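Local coordinates for protein 3,6-diketocamphane 1,6-monooxygenase (Pseudomonas putida, PDB 4UWM) that uses reduced FMN and molecular oxygen to convert a camphor-derived diketone into a lactone, a Baeyer-Villiger oxidation in the breakdown of (-)-camphor, at residues 80-85 / 165-169. Sequence-based numbering, arbitrary orientation.
Sequences LPHQHP and YWDAG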
ATOM      1  N   LEU A  80       9.686  11.182  -2.080  1.00 14.85           N
ATOM      2  CA  LEU A  80      10.658  10.737  -1.045  1.00 16.50           C
ATOM      3  C   LEU A  80      10.695  11.537   0.241  1.00 17.44           C
ATOM      4  O   LEU A  80      10.893  10.947   1.301  1.00 19.18           O
ATOM      5  CB  LEU A  80      12.054  10.573  -1.637  1.00 16.63           C
ATOM      6  CG  LEU A  80      12.199   9.714  -2.895  1.00 17.86           C
ATOM      7  CD1 LEU A  80      13.669   9.409  -3.156  1.00 19.18           C
ATOM      8  CD2 LEU A  80      11.401   8.425  -2.833  1.00 16.54           C
ATOM      9  N   PRO A  81      10.481  12.872   0.181  1.00 18.25           N
ATOM     10  CA  PRO A  81      10.480  13.626   1.446  1.00 17.09           C
ATOM     11  C   PRO A  81       9.339  13.289   2.421  1.00 19.79           C
ATOM     12  O   PRO A  81       9.382  13.692   3.585  1.00 21.75           O
ATOM     13  CB  PRO A  81      10.380  15.080   0.984  1.00 18.59           C
ATOM     14  CG  PRO A  81      10.889  15.076  -0.426  1.00 17.69           C
ATOM     15  CD  PRO A  81      10.390  13.775  -0.982  1.00 19.36           C
ATOM     16  N   HIS A  82       8.342  12.516   1.973  1.00 16.55           N
ATOM     17  CA  HIS A  82       7.130  12.310   2.764  1.00 14.05           C
ATOM     18  C   HIS A  82       7.084  10.973   3.555  1.00 15.28           C
ATOM     19  O   HIS A  82       6.089  10.704   4.240  1.00 16.69           O
ATOM     20  CB  HIS A  82       5.869  12.370   1.844  1.00 13.91           C
ATOM     21  CG  HIS A  82       5.616  13.703   1.203  1.00 15.22           C
ATOM     22  ND1 HIS A  82       4.608  13.890   0.277  1.00 13.02           N
ATOM     23  CD2 HIS A  82       6.247  14.903   1.323  1.00 15.80           C
ATOM     24  CE1 HIS A  82       4.611  15.155  -0.128  1.00 15.59           C
ATOM     25  NE2 HIS A  82       5.593  15.790   0.493  1.00 15.42           N
ATOM     26  N   GLN A  83       8.125  10.137   3.444  1.00 14.60           N
ATOM     27  CA  GLN A  83       8.150   8.767   3.990  0.50 15.62           C
ATOM     28  C   GLN A  83       9.499   8.476   4.623  1.00 16.53           C
ATOM     29  O   GLN A  83      10.521   8.997   4.142  1.00 15.92           O
ATOM     30  CB  GLN A  83       7.995   7.722   2.857  0.50 14.83           C
ATOM     31  CG  GLN A  83       6.797   7.898   1.950  0.50 15.66           C
ATOM     32  CD  GLN A  83       6.366   6.602   1.277  0.50 16.19           C
ATOM     33  OE1 GLN A  83       5.822   6.608   0.168  0.50 15.87           O
ATOM     34  NE2 GLN A  83       6.585   5.492   1.958  0.50 15.21           N
ATOM     35  N   HIS A  84       9.518   7.602   5.630  1.00 15.45           N
ATOM     36  CA  HIS A  84      10.784   7.034   6.081  1.00 16.08           C
ATOM     37  C   HIS A  84      11.360   6.173   4.968  1.00 15.30           C
ATOM     38  O   HIS A  84      10.680   5.279   4.466  1.00 16.16           O
ATOM     39  CB  HIS A  84      10.618   6.193   7.356  1.00 15.31           C
ATOM     40  CG  HIS A  84      11.923   5.934   8.025  1.00 15.80           C
ATOM     41  ND1 HIS A  84      12.822   5.007   7.550  1.00 15.67           N
ATOM     42  CD2 HIS A  84      12.549   6.590   9.033  1.00 16.23           C
ATOM     43  CE1 HIS A  84      13.925   5.051   8.280  1.00 17.30           C
ATOM     44  NE2 HIS A  84      13.783   6.002   9.188  1.00 18.38           N
ATOM     45  N   PRO A  85      12.628   6.418   4.571  1.00 17.64           N
ATOM     46  CA  PRO A  85      13.218   5.704   3.445  1.00 14.37           C
ATOM     47  C   PRO A  85      13.371   4.202   3.625  1.00 15.96           C
ATOM     48  O   PRO A  85      13.365   3.493   2.632  1.00 14.14           O
ATOM     49  CB  PRO A  85      14.628   6.345   3.303  1.00 18.48           C
ATOM     50  CG  PRO A  85      14.509   7.660   3.984  1.00 18.16           C
ATOM     51  CD  PRO A  85      13.511   7.490   5.072  1.00 18.46           C
ATOM     52  N   TYR A 165      17.998  14.271   7.768  1.00 25.41           N
ATOM     53  CA  TYR A 165      16.545  14.141   7.739  1.00 19.97           C
ATOM     54  C   TYR A 165      16.023  12.837   8.332  1.00 21.82           C
ATOM     55  O   TYR A 165      14.917  12.807   8.896  1.00 22.13           O
ATOM     56  CB  TYR A 165      16.047  14.328   6.299  1.00 20.97           C
ATOM     57  CG  TYR A 165      16.370  15.701   5.741  1.00 21.80           C
ATOM     58  CD1 TYR A 165      15.715  16.830   6.229  1.00 25.24           C
ATOM     59  CD2 TYR A 165      17.320  15.869   4.731  1.00 22.00           C
ATOM     60  CE1 TYR A 165      16.007  18.091   5.737  1.00 29.18           C
ATOM     61  CE2 TYR A 165      17.623  17.140   4.232  1.00 24.93           C
ATOM     62  CZ  TYR A 165      16.950  18.238   4.745  1.00 27.96           C
ATOM     63  OH  TYR A 165      17.193  19.517   4.289  1.00 35.59           O
ATOM     64  N   TRP A 166      16.790  11.762   8.191  1.00 20.09           N
ATOM     65  CA  TRP A 166      16.384  10.484   8.781  1.00 21.66           C
ATOM     66  C   TRP A 166      17.529   9.720   9.423  1.00 19.29           C
ATOM     67  O   TRP A 166      18.673   9.838   9.001  1.00 22.66           O
ATOM     68  CB  TRP A 166      15.792   9.549   7.720  1.00 18.25           C
ATOM     69  CG  TRP A 166      14.579  10.078   7.038  1.00 18.95           C
ATOM     70  CD1 TRP A 166      13.297  10.052   7.496  1.00 19.15           C
ATOM     71  CD2 TRP A 166      14.534  10.712   5.749  1.00 19.95           C
ATOM     72  NE1 TRP A 166      12.453  10.618   6.576  1.00 17.44           N
ATOM     73  CE2 TRP A 166      13.180  11.023   5.488  1.00 16.46           C
ATOM     74  CE3 TRP A 166      15.503  11.024   4.786  1.00 21.33           C
ATOM     75  CZ2 TRP A 166      12.760  11.647   4.310  1.00 16.15           C
ATOM     76  CZ3 TRP A 166      15.077  11.657   3.586  1.00 21.86           C
ATOM     77  CH2 TRP A 166      13.715  11.956   3.374  1.00 18.78           C
ATOM     78  N   ASP A 167      17.183   8.878  10.390  1.00 21.83           N
ATOM     79  CA  ASP A 167      18.067   7.782  10.793  1.00 21.73           C
ATOM     80  C   ASP A 167      17.559   6.485  10.163  1.00 22.35           C
ATOM     81  O   ASP A 167      16.359   6.217  10.171  1.00 20.35           O
ATOM     82  CB  ASP A 167      18.075   7.646  12.315  1.00 22.14           C
ATOM     83  CG  ASP A 167      18.635   8.869  12.995  1.00 25.76           C
ATOM     84  OD1 ASP A 167      19.546   9.499  12.433  1.00 27.75           O
ATOM     85  OD2 ASP A 167      18.136   9.216  14.072  1.00 34.51           O
ATOM     86  N   ALA A 168      18.466   5.680   9.630  1.00 18.60           N
ATOM     87  CA  ALA A 168      18.093   4.426   8.997  1.00 18.97           C
ATOM     88  C   ALA A 168      19.286   3.500   8.935  1.00 21.31           C
ATOM     89  O   ALA A 168      20.418   3.935   9.071  1.00 23.66           O
ATOM     90  CB  ALA A 168      17.578   4.700   7.585  1.00 18.38           C
ATOM     91  N   GLY A 169      19.049   2.212   8.735  1.00 22.41           N
ATOM     92  CA  GLY A 169      20.154   1.298   8.540  1.00 23.72           C
ATOM     93  C   GLY A 169      19.760  -0.096   8.128  1.00 27.01           C
ATOM     94  O   GLY A 169      18.596  -0.361   7.826  1.00 22.98           O
TER
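In this TIM-barrel flavoenzyme of the bacterial luciferase family, the loop joining strand 72-79 to helix 85-98 meets the start of strand 167-170, half of a two-stranded antiparallel hairpin, where Trp166 lies against Pro85 and His84. The broad, flat indole suits this place, offering a face to Pro85 and an edge to His84 at once. Proline suits the first turn of a helix, having no N-H to bond; CD of Pro85 sits over the five-membered ring of Trp166, 3.3 Å from its centroid and 6° off the ring normal, a CH-pi contact. The edge of Trp166 turns toward the face of the His84 imidazole, with centroids 5.2 Å apart and planes at 68°. CG of His84 lies anti to the backbone N (chi1 -164°), which carries the ring to the hairpin; His84 NE2 then donates to Asp167 O (2.8 Å), near the ring plane, though the hydrogen bond is bent (N-H...O 140°). Replacing Trp166 by alanine is likely to open a gap between loop and hairpin, leaving Pro85 CD without its aromatic face and His84 without its edge-to-face partner. With ND1 accepting from Ala86 N and NE2 protonated, one imidazole caps the helix and ties its N-terminus to the hairpin, consistent with a neutral ring.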